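Local coordinates for extracellular solute-binding protein, family 1 (Bifidobacterium longum subsp. infantis ATCC 15697, PDB 3QUF) that probably captures a solute, perhaps a sugar, outside the cell and delivers it to an ABC transporter for uptake, at residues P84-L89 against K318-Y323; D113-T118 against Y323-E328; P133-V138 against E331-A336. All coordinates share one frame; numbering follows the deposited sequence.

Interaction 1: P84-L89 against K318-Y323; sequences PTIFNL and KKFLAY
Helix-on-sheet packing joins strand 86-89 to helix 311-324, with I86 on the strand meeting F320 and L321 on the helix. The contact is buried and wholly apolar. No hydrogen bond crosses it. I86 points at the helix and uses both branches. Its longer branch ends in CD1, which lies 3.7 Å from CD2 of F320. This methyl comes in obliquely to the ring, near the root of the side chain, for I86 CD1 is also 4.0 Å from F320 CB. F320 CG is anti to the backbone N (chi1 -177°), which brings the CB–CG–CD2 side of the residue against the I86 methyl. The other branch of I86 meets L321 more loosely, with I86 CG2 4.3 Å from L321 CD1. L321 sets out along the helix flank, but its methyl end turns to the strand. Around this patch, the F320 ring packs edge-to-face with F50 and also meets F34 of the neighbouring strand 30-36. F111 lies against L321. The strand is held in its sheet by backbone bonds from I86 to S33 and Y35. Such a layer, with a helix laid over a mixed beta-sheet, is typical of the alpha/beta lobes of periplasmic-type solute-binding proteins.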
loop_
_atom_site.group_PDB
_atom_site.type_symbol
_atom_site.label_atom_id
_atom_site.label_comp_id
_atom_site.label_asym_id
_atom_site.label_seq_id
_atom_site.Cartn_x
_atom_site.Cartn_y
_atom_site.Cartn_z
ATOM N N PRO A 84 -19.296 1.429 -17.963
ATOM C CA PRO A 84 -19.501 2.445 -16.931
ATOM C C PRO A 84 -18.664 3.679 -17.235
ATOM O O PRO A 84 -17.485 3.554 -17.605
ATOM C CB PRO A 84 -19.006 1.784 -15.642
ATOM C CG PRO A 84 -18.266 0.599 -16.044
ATOM C CD PRO A 84 -18.658 0.213 -17.445
ATOM N N THR A 85 -19.238 4.856 -17.042
ATOM C CA THR A 85 -18.475 6.071 -17.285
ATOM C C THR A 85 -17.263 6.237 -16.384
ATOM O O THR A 85 -16.215 6.794 -16.805
ATOM C CB THR A 85 -19.371 7.313 -17.144
ATOM O OG1 THR A 85 -20.706 7.053 -17.566
ATOM C CG2 THR A 85 -18.784 8.470 -17.928
ATOM N N ILE A 86 -17.426 5.863 -15.116
ATOM C CA ILE A 86 -16.398 5.943 -14.109
ATOM C C ILE A 86 -16.249 4.565 -13.480
ATOM O O ILE A 86 -17.228 3.821 -13.323
ATOM C CB ILE A 86 -16.748 6.946 -13.025
ATOM C CG1 ILE A 86 -17.037 8.324 -13.594
ATOM C CG2 ILE A 86 -15.616 7.023 -11.971
ATOM C CD1 ILE A 86 -18.089 9.123 -12.837
ATOM N N PHE A 87 -15.019 4.212 -13.202
ATOM C CA PHE A 87 -14.704 2.925 -12.607
ATOM C C PHE A 87 -13.362 3.009 -11.864
ATOM O O PHE A 87 -12.661 4.037 -11.912
ATOM C CB PHE A 87 -14.749 1.801 -13.638
ATOM C CG PHE A 87 -13.886 2.049 -14.817
ATOM C CD1 PHE A 87 -12.544 1.734 -14.792
ATOM C CD2 PHE A 87 -14.422 2.677 -15.951
ATOM C CE1 PHE A 87 -11.731 2.028 -15.909
ATOM C CE2 PHE A 87 -13.612 2.947 -17.051
ATOM C CZ PHE A 87 -12.272 2.642 -17.001
ATOM N N ASN A 88 -12.966 1.916 -11.230
ATOM C CA ASN A 88 -11.724 1.903 -10.477
ATOM C C ASN A 88 -10.660 1.008 -11.048
ATOM O O ASN A 88 -10.944 -0.100 -11.509
ATOM C CB ASN A 88 -12.016 1.462 -9.028
ATOM C CG ASN A 88 -12.800 2.483 -8.242
ATOM O OD1 ASN A 88 -13.939 2.256 -7.844
ATOM N ND2 ASN A 88 -12.188 3.695 -8.028
ATOM N N LEU A 89 -9.422 1.512 -11.018
ATOM C CA LEU A 89 -8.242 0.745 -11.305
ATOM C C LEU A 89 -7.695 0.292 -9.963
ATOM O O LEU A 89 -7.291 1.100 -9.129
ATOM C CB LEU A 89 -7.214 1.584 -12.037
ATOM C CG LEU A 89 -7.658 2.142 -13.399
ATOM C CD1 LEU A 89 -6.560 3.017 -13.987
ATOM C CD2 LEU A 89 -8.028 1.054 -14.378
ATOM N N LYS A 318 -15.441 13.975 -15.557
ATOM C CA LYS A 318 -14.345 14.826 -15.112
ATOM C C LYS A 318 -14.782 15.702 -13.918
ATOM O O LYS A 318 -13.966 15.957 -13.015
ATOM C CB LYS A 318 -13.819 15.690 -16.246
ATOM C CG LYS A 318 -13.078 14.860 -17.288
ATOM C CD LYS A 318 -12.578 15.716 -18.467
ATOM C CE LYS A 318 -11.874 14.911 -19.537
ATOM N NZ LYS A 318 -11.580 15.764 -20.733
ATOM N N LYS A 319 -16.029 16.177 -13.931
ATOM C CA LYS A 319 -16.540 16.924 -12.758
ATOM C C LYS A 319 -16.599 16.057 -11.498
ATOM O O LYS A 319 -16.351 16.536 -10.395
ATOM C CB LYS A 319 -17.909 17.539 -13.051
ATOM C CG LYS A 319 -17.834 18.727 -13.984
ATOM C CD LYS A 319 -19.213 19.389 -14.117
ATOM C CE LYS A 319 -19.200 20.612 -15.039
ATOM N NZ LYS A 319 -20.415 21.479 -14.800
ATOM N N PHE A 320 -16.911 14.773 -11.645
ATOM C CA PHE A 320 -16.895 13.860 -10.523
ATOM C C PHE A 320 -15.481 13.633 -9.974
ATOM O O PHE A 320 -15.250 13.759 -8.769
ATOM C CB PHE A 320 -17.531 12.529 -10.874
ATOM C CG PHE A 320 -17.602 11.587 -9.715
ATOM C CD1 PHE A 320 -18.459 11.821 -8.654
ATOM C CD2 PHE A 320 -16.782 10.473 -9.669
ATOM C CE1 PHE A 320 -18.489 10.959 -7.591
ATOM C CE2 PHE A 320 -16.844 9.583 -8.624
ATOM C CZ PHE A 320 -17.673 9.813 -7.581
ATOM N N LEU A 321 -14.510 13.435 -10.873
ATOM C CA LEU A 321 -13.102 13.307 -10.441
ATOM C C LEU A 321 -12.614 14.577 -9.776
ATOM O O LEU A 321 -11.915 14.515 -8.759
ATOM C CB LEU A 321 -12.212 12.850 -11.598
ATOM C CG LEU A 321 -12.134 11.306 -11.743
ATOM C CD1 LEU A 321 -13.380 10.652 -12.105
ATOM C CD2 LEU A 321 -11.047 10.921 -12.790
ATOM N N ALA A 322 -13.022 15.721 -10.291
ATOM C CA ALA A 322 -12.669 16.996 -9.690
ATOM C C ALA A 322 -13.238 17.145 -8.303
ATOM O O ALA A 322 -12.586 17.712 -7.429
ATOM C CB ALA A 322 -13.123 18.159 -10.586
ATOM N N TYR A 323 -14.484 16.681 -8.111
ATOM C CA TYR A 323 -15.109 16.701 -6.797
ATOM C C TYR A 323 -14.412 15.789 -5.817
ATOM O O TYR A 323 -14.228 16.125 -4.629
ATOM C CB TYR A 323 -16.598 16.318 -6.919
ATOM C CG TYR A 323 -17.303 16.342 -5.580
ATOM C CD1 TYR A 323 -17.717 17.533 -5.021
ATOM C CD2 TYR A 323 -17.505 15.192 -4.872
ATOM C CE1 TYR A 323 -18.357 17.554 -3.796
ATOM C CE2 TYR A 323 -18.137 15.201 -3.619
ATOM C CZ TYR A 323 -18.541 16.392 -3.104
ATOM O OH TYR A 323 -19.178 16.460 -1.885
#

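Interaction 2: D113-T118 against Y323-E328. With SO4 (sulfate ion), chain D; SO4 (sulfate ion), chain C.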
loop_
_atom_site.group_PDB
_atom_site.type_symbol
_atom_site.label_atom_id
_atom_site.label_comp_id
_atom_site.label_asym_id
_atom_site.label_seq_id
_atom_site.Cartn_x
_atom_site.Cartn_y
_atom_site.Cartn_z
ATOM N N ASP A 113 -4.388 18.334 -10.036
ATOM C CA ASP A 113 -3.484 19.189 -9.311
ATOM C C ASP A 113 -3.614 18.940 -7.802
ATOM O O ASP A 113 -4.703 18.639 -7.275
ATOM C CB ASP A 113 -3.704 20.656 -9.691
ATOM C CG ASP A 113 -3.264 20.977 -11.118
ATOM O OD1 ASP A 113 -2.507 20.214 -11.760
ATOM O OD2 ASP A 113 -3.654 22.052 -11.591
ATOM N N GLY A 114 -2.471 18.975 -7.108
ATOM C CA GLY A 114 -2.436 18.809 -5.655
ATOM C C GLY A 114 -1.974 17.434 -5.214
ATOM O O GLY A 114 -1.697 17.203 -4.035
ATOM N N ILE A 115 -1.911 16.493 -6.166
ATOM C CA ILE A 115 -1.482 15.139 -5.885
ATOM C C ILE A 115 -0.098 14.947 -6.465
ATOM O O ILE A 115 0.130 15.177 -7.662
ATOM C CB ILE A 115 -2.455 14.128 -6.549
ATOM C CG1 ILE A 115 -3.885 14.353 -6.054
ATOM C CG2 ILE A 115 -1.980 12.659 -6.340
ATOM C CD1 ILE A 115 -4.968 13.678 -6.854
ATOM N N ASP A 116 0.851 14.546 -5.632
ATOM C CA ASP A 116 2.243 14.483 -6.094
ATOM C C ASP A 116 2.395 13.493 -7.262
ATOM O O ASP A 116 1.765 12.453 -7.322
ATOM C CB ASP A 116 3.183 14.110 -4.927
ATOM C CG ASP A 116 3.351 15.236 -3.887
ATOM O OD1 ASP A 116 2.933 16.402 -4.139
ATOM O OD2 ASP A 116 3.935 14.968 -2.799
ATOM N N ASP A 117 3.267 13.861 -8.214
ATOM C CA ASP A 117 3.394 13.085 -9.461
ATOM C C ASP A 117 3.770 11.602 -9.260
ATOM O O ASP A 117 3.378 10.738 -10.048
ATOM C CB ASP A 117 4.371 13.790 -10.360
ATOM C CG ASP A 117 3.771 15.034 -11.021
ATOM O OD1 ASP A 117 2.544 15.265 -10.932
ATOM O OD2 ASP A 117 4.546 15.766 -11.684
ATOM N N THR A 118 4.520 11.272 -8.211
ATOM C CA THR A 118 4.886 9.889 -7.936
ATOM C C THR A 118 3.687 8.999 -7.694
ATOM O O THR A 118 3.761 7.771 -7.889
ATOM C CB THR A 118 5.798 9.788 -6.707
ATOM O OG1 THR A 118 5.288 10.598 -5.644
ATOM C CG2 THR A 118 7.211 10.288 -7.056
ATOM N N TYR A 323 -14.484 16.681 -8.111
ATOM C CA TYR A 323 -15.109 16.701 -6.797
ATOM C C TYR A 323 -14.412 15.789 -5.817
ATOM O O TYR A 323 -14.228 16.125 -4.629
ATOM C CB TYR A 323 -16.598 16.318 -6.919
ATOM C CG TYR A 323 -17.303 16.342 -5.580
ATOM C CD1 TYR A 323 -17.717 17.533 -5.021
ATOM C CD2 TYR A 323 -17.505 15.192 -4.872
ATOM C CE1 TYR A 323 -18.357 17.554 -3.796
ATOM C CE2 TYR A 323 -18.137 15.201 -3.619
ATOM C CZ TYR A 323 -18.541 16.392 -3.104
ATOM O OH TYR A 323 -19.178 16.460 -1.885
ATOM N N LEU A 324 -14.044 14.605 -6.274
ATOM C CA LEU A 324 -13.275 13.650 -5.454
ATOM C C LEU A 324 -12.002 14.317 -4.949
ATOM O O LEU A 324 -11.688 14.249 -3.751
ATOM C CB LEU A 324 -12.911 12.382 -6.233
ATOM C CG LEU A 324 -13.919 11.232 -6.300
ATOM C CD1 LEU A 324 -13.573 10.259 -7.451
ATOM C CD2 LEU A 324 -13.963 10.498 -4.999
ATOM N N ASN A 325 -11.301 14.982 -5.851
ATOM C CA ASN A 325 -10.118 15.800 -5.500
ATOM C C ASN A 325 -10.471 17.238 -5.177
ATOM O O ASN A 325 -10.003 18.176 -5.829
ATOM C CB ASN A 325 -9.045 15.727 -6.583
ATOM C CG ASN A 325 -7.737 16.354 -6.145
ATOM O OD1 ASN A 325 -7.503 16.542 -4.947
ATOM N ND2 ASN A 325 -6.951 16.802 -7.095
ATOM N N SER A 326 -11.319 17.392 -4.163
ATOM C CA SER A 326 -11.701 18.679 -3.581
ATOM C C SER A 326 -11.724 18.495 -2.055
ATOM O O SER A 326 -11.796 17.396 -1.545
ATOM C CB SER A 326 -13.086 19.141 -4.063
ATOM O OG SER A 326 -14.173 18.394 -3.498
ATOM N N GLU A 327 -11.694 19.593 -1.320
ATOM C CA GLU A 327 -11.630 19.518 0.128
ATOM C C GLU A 327 -12.838 18.737 0.692
ATOM O O GLU A 327 -12.673 17.839 1.493
ATOM C CB GLU A 327 -11.535 20.929 0.710
ATOM C CG GLU A 327 -11.175 20.952 2.176
ATOM C CD GLU A 327 -11.093 22.371 2.727
ATOM O OE1 GLU A 327 -11.381 23.360 1.995
ATOM O OE2 GLU A 327 -10.733 22.502 3.898
ATOM N N GLU A 328 -14.020 19.017 0.181
ATOM C CA GLU A 328 -15.230 18.366 0.643
ATOM C C GLU A 328 -15.216 16.891 0.294
ATOM O O GLU A 328 -15.521 16.039 1.131
ATOM C CB GLU A 328 -16.451 19.043 0.011
ATOM C CG GLU A 328 -17.746 18.498 0.488
ATOM C CD GLU A 328 -18.929 19.298 -0.059
ATOM O OE1 GLU A 328 -19.026 20.487 0.313
ATOM O OE2 GLU A 328 -19.726 18.731 -0.852
HETATM S S SO4 D . 0.420 20.295 -8.184
HETATM O O1 SO4 D . -0.149 18.991 -8.498
HETATM O O2 SO4 D . 1.781 20.359 -8.713
HETATM O O3 SO4 D . -0.390 21.353 -8.791
HETATM O O4 SO4 D . 0.460 20.478 -6.732
HETATM S S SO4 C . -11.250 22.630 -3.126
HETATM O O1 SO4 C . -10.528 21.634 -2.362
HETATM O O2 SO4 C . -11.417 22.230 -4.543
HETATM O O3 SO4 C . -12.564 22.881 -2.527
HETATM O O4 SO4 C . -10.437 23.848 -3.102
#
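The amide of N325 reaches across to the backbone of D113, while the hydrocarbon of I115 lies beside it. This is the tight part. N325 ND2 donates to D113 O at 2.9 Å, with an N-H...O angle of 152°. The acceptor lies close to the amide plane, though the donor is tilted 27° from the carbonyl plane. I115 CD1 packs 3.7 Å from N325 ND2, and the two side chains run side by side, pointing opposite ways. N325 CG is anti to its own N (chi1 -170°), which extends the amide toward the loop. Its ND2 also donates to F111 O and its OD1 bonds S343 OG, so the buried amide is fixed at both ends. N325 centres an inverse gamma turn between two helices, and S326 N-caps the next through G329 N. The outer side is looser. The exposed D113 side chain takes no part in the bond. One sulfate sits at this loop, with a nearly straight bond from G114 N; another, on the other segment, takes a bent bond from E327 N. Both probably came from the crystallisation liquor. Chemically, a buried asparagine bonded to main-chain oxygens ties the irregular loop to the break between the helices.

Interaction 3: P133-V138 against E331-A336; sequences PVSAWV and EAFTSA
This is a buried side-chain contact between the lead-in and first residue of strand 135-144 and helix 327-337, where the helix lies over one side of the strand. V134 and S135 meet F333 and T334, and no hydrogen bond crosses between the segments. F333 carries the contact. Its CG is anti to the backbone N (chi1 -171°), which sends the ring from the helix toward the strand. V134 comes to the edge of this ring, near its plane. Its CG2 methyl lies 3.7 Å from F333 CD2 and 3.8 Å from F333 CE2, so the methyl sits beside the CD2–CE2 bond. The valine side chain stands roughly perpendicular to that of F333. S135 approaches the same ring obliquely, with S135 OG 3.5 Å from F333 CE2. This is a van der Waals contact between a hydroxyl and a ring carbon. Beside it, S135 CB faces the T334 methyl, CG2, at 4.2 Å. T334 turns this methyl to the strand while its OG1 bonds back to L330 O in its own helix. The F333 ring is further packed by F38, edge-to-face, and by V46 of helix 40-53. On the strand side, S135 pairs with D300 and A136 with L340 through backbone bonds. Helix-on-sheet packing of this kind belongs to the alpha/beta architecture of solute-binding proteins; here helix 327-337 covers the start of strand 135-144.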
loop_
_atom_site.group_PDB
_atom_site.type_symbol
_atom_site.label_atom_id
_atom_site.label_comp_id
_atom_site.label_asym_id
_atom_site.label_seq_id
_atom_site.Cartn_x
_atom_site.Cartn_y
_atom_site.Cartn_z
ATOM N N PRO A 133 -5.479 8.372 -8.105
ATOM C CA PRO A 133 -5.707 8.042 -6.710
ATOM C C PRO A 133 -5.860 9.315 -5.897
ATOM O O PRO A 133 -5.231 10.332 -6.202
ATOM C CB PRO A 133 -4.408 7.352 -6.309
ATOM C CG PRO A 133 -3.361 8.017 -7.138
ATOM C CD PRO A 133 -4.043 8.603 -8.372
ATOM N N VAL A 134 -6.708 9.267 -4.880
ATOM C CA VAL A 134 -6.820 10.374 -3.977
ATOM C C VAL A 134 -6.546 10.019 -2.519
ATOM O O VAL A 134 -6.533 10.925 -1.669
ATOM C CB VAL A 134 -8.181 11.066 -4.076
ATOM C CG1 VAL A 134 -8.356 11.638 -5.507
ATOM C CG2 VAL A 134 -9.328 10.089 -3.685
ATOM N N SER A 135 -6.304 8.749 -2.234
ATOM C CA SER A 135 -6.174 8.310 -0.856
ATOM C C SER A 135 -5.240 7.131 -0.783
ATOM O O SER A 135 -4.954 6.485 -1.799
ATOM C CB SER A 135 -7.529 7.956 -0.274
ATOM O OG SER A 135 -8.084 6.915 -1.002
ATOM N N ALA A 136 -4.758 6.852 0.429
ATOM C CA ALA A 136 -3.710 5.865 0.630
ATOM C C ALA A 136 -3.856 5.255 2.003
ATOM O O ALA A 136 -4.445 5.824 2.916
ATOM C CB ALA A 136 -2.326 6.508 0.502
ATOM N N TRP A 137 -3.283 4.082 2.131
ATOM C CA TRP A 137 -3.085 3.444 3.411
ATOM C C TRP A 137 -1.601 3.434 3.746
ATOM O O TRP A 137 -0.756 3.540 2.842
ATOM C CB TRP A 137 -3.593 2.009 3.329
ATOM C CG TRP A 137 -2.817 1.136 2.374
ATOM C CD1 TRP A 137 -3.041 0.949 1.029
ATOM C CD2 TRP A 137 -1.668 0.332 2.686
ATOM N NE1 TRP A 137 -2.089 0.130 0.485
ATOM C CE2 TRP A 137 -1.257 -0.301 1.486
ATOM C CE3 TRP A 137 -0.967 0.071 3.859
ATOM C CZ2 TRP A 137 -0.151 -1.129 1.432
ATOM C CZ3 TRP A 137 0.144 -0.776 3.804
ATOM C CH2 TRP A 137 0.537 -1.356 2.600
ATOM N N VAL A 138 -1.306 3.244 5.027
ATOM C CA VAL A 138 0.067 3.123 5.496
ATOM C C VAL A 138 0.218 2.035 6.539
ATOM O O VAL A 138 -0.753 1.605 7.186
ATOM C CB VAL A 138 0.582 4.440 6.052
ATOM C CG1 VAL A 138 0.623 5.509 4.961
ATOM C CG2 VAL A 138 -0.227 4.865 7.274
ATOM N N GLU A 331 -12.402 14.923 2.341
ATOM C CA GLU A 331 -12.757 14.734 3.753
ATOM C C GLU A 331 -13.784 13.615 3.884
ATOM O O GLU A 331 -13.639 12.738 4.739
ATOM C CB GLU A 331 -13.281 16.026 4.376
ATOM C CG GLU A 331 -13.732 15.810 5.829
ATOM C CD GLU A 331 -13.809 17.094 6.628
ATOM O OE1 GLU A 331 -13.985 18.175 6.009
ATOM O OE2 GLU A 331 -13.678 17.011 7.891
ATOM N N ALA A 332 -14.796 13.646 3.019
ATOM C CA ALA A 332 -15.840 12.629 3.051
ATOM C C ALA A 332 -15.301 11.229 2.769
ATOM O O ALA A 332 -15.623 10.299 3.481
ATOM C CB ALA A 332 -16.966 12.965 2.070
ATOM N N PHE A 333 -14.446 11.111 1.783
ATOM C CA PHE A 333 -13.932 9.804 1.384
ATOM C C PHE A 333 -12.945 9.247 2.416
ATOM O O PHE A 333 -13.082 8.113 2.849
ATOM C CB PHE A 333 -13.269 9.934 0.041
ATOM C CG PHE A 333 -12.875 8.610 -0.592
ATOM C CD1 PHE A 333 -13.621 7.453 -0.414
ATOM C CD2 PHE A 333 -11.781 8.556 -1.432
ATOM C CE1 PHE A 333 -13.242 6.262 -1.017
ATOM C CE2 PHE A 333 -11.394 7.360 -2.029
ATOM C CZ PHE A 333 -12.132 6.228 -1.835
ATOM N N THR A 334 -11.971 10.069 2.826
ATOM C CA THR A 334 -10.944 9.575 3.743
ATOM C C THR A 334 -11.530 9.252 5.120
ATOM O O THR A 334 -11.132 8.260 5.749
ATOM C CB THR A 334 -9.776 10.569 3.902
ATOM O OG1 THR A 334 -10.292 11.843 4.331
ATOM C CG2 THR A 334 -8.987 10.669 2.574
ATOM N N SER A 335 -12.479 10.045 5.567
ATOM C CA SER A 335 -13.087 9.803 6.885
ATOM C C SER A 335 -13.904 8.500 6.854
ATOM O O SER A 335 -13.824 7.717 7.796
ATOM C CB SER A 335 -13.905 11.004 7.383
ATOM O OG SER A 335 -15.055 11.190 6.576
ATOM N N ALA A 336 -14.652 8.243 5.772
ATOM C CA ALA A 336 -15.473 7.022 5.674
ATOM C C ALA A 336 -14.645 5.766 5.471
ATOM O O ALA A 336 -14.976 4.699 6.015
ATOM C CB ALA A 336 -16.512 7.149 4.536
#

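All three contacts tie the helical region 311-337 to parts of the chain about two hundred residues earlier. Interactions 1 and 3 are buried, apolar in the main, and set consecutive helices on strands of the same sheet. Their nearest atoms stay about 6 Å apart. Interaction 2 sits at the break between those helices and shares Y323 with interaction 1. It differs in chemistry: a hydrogen bond from a side-chain amide at a buried centre, with an exposed aspartate at its margin and a sulfate bound on each segment. Interactions 2 and 3 touch directly: I115 CD1 lies 4.2 Å from V134 CG1, so the hydrocarbon of the loop continues into the strand-helix packing.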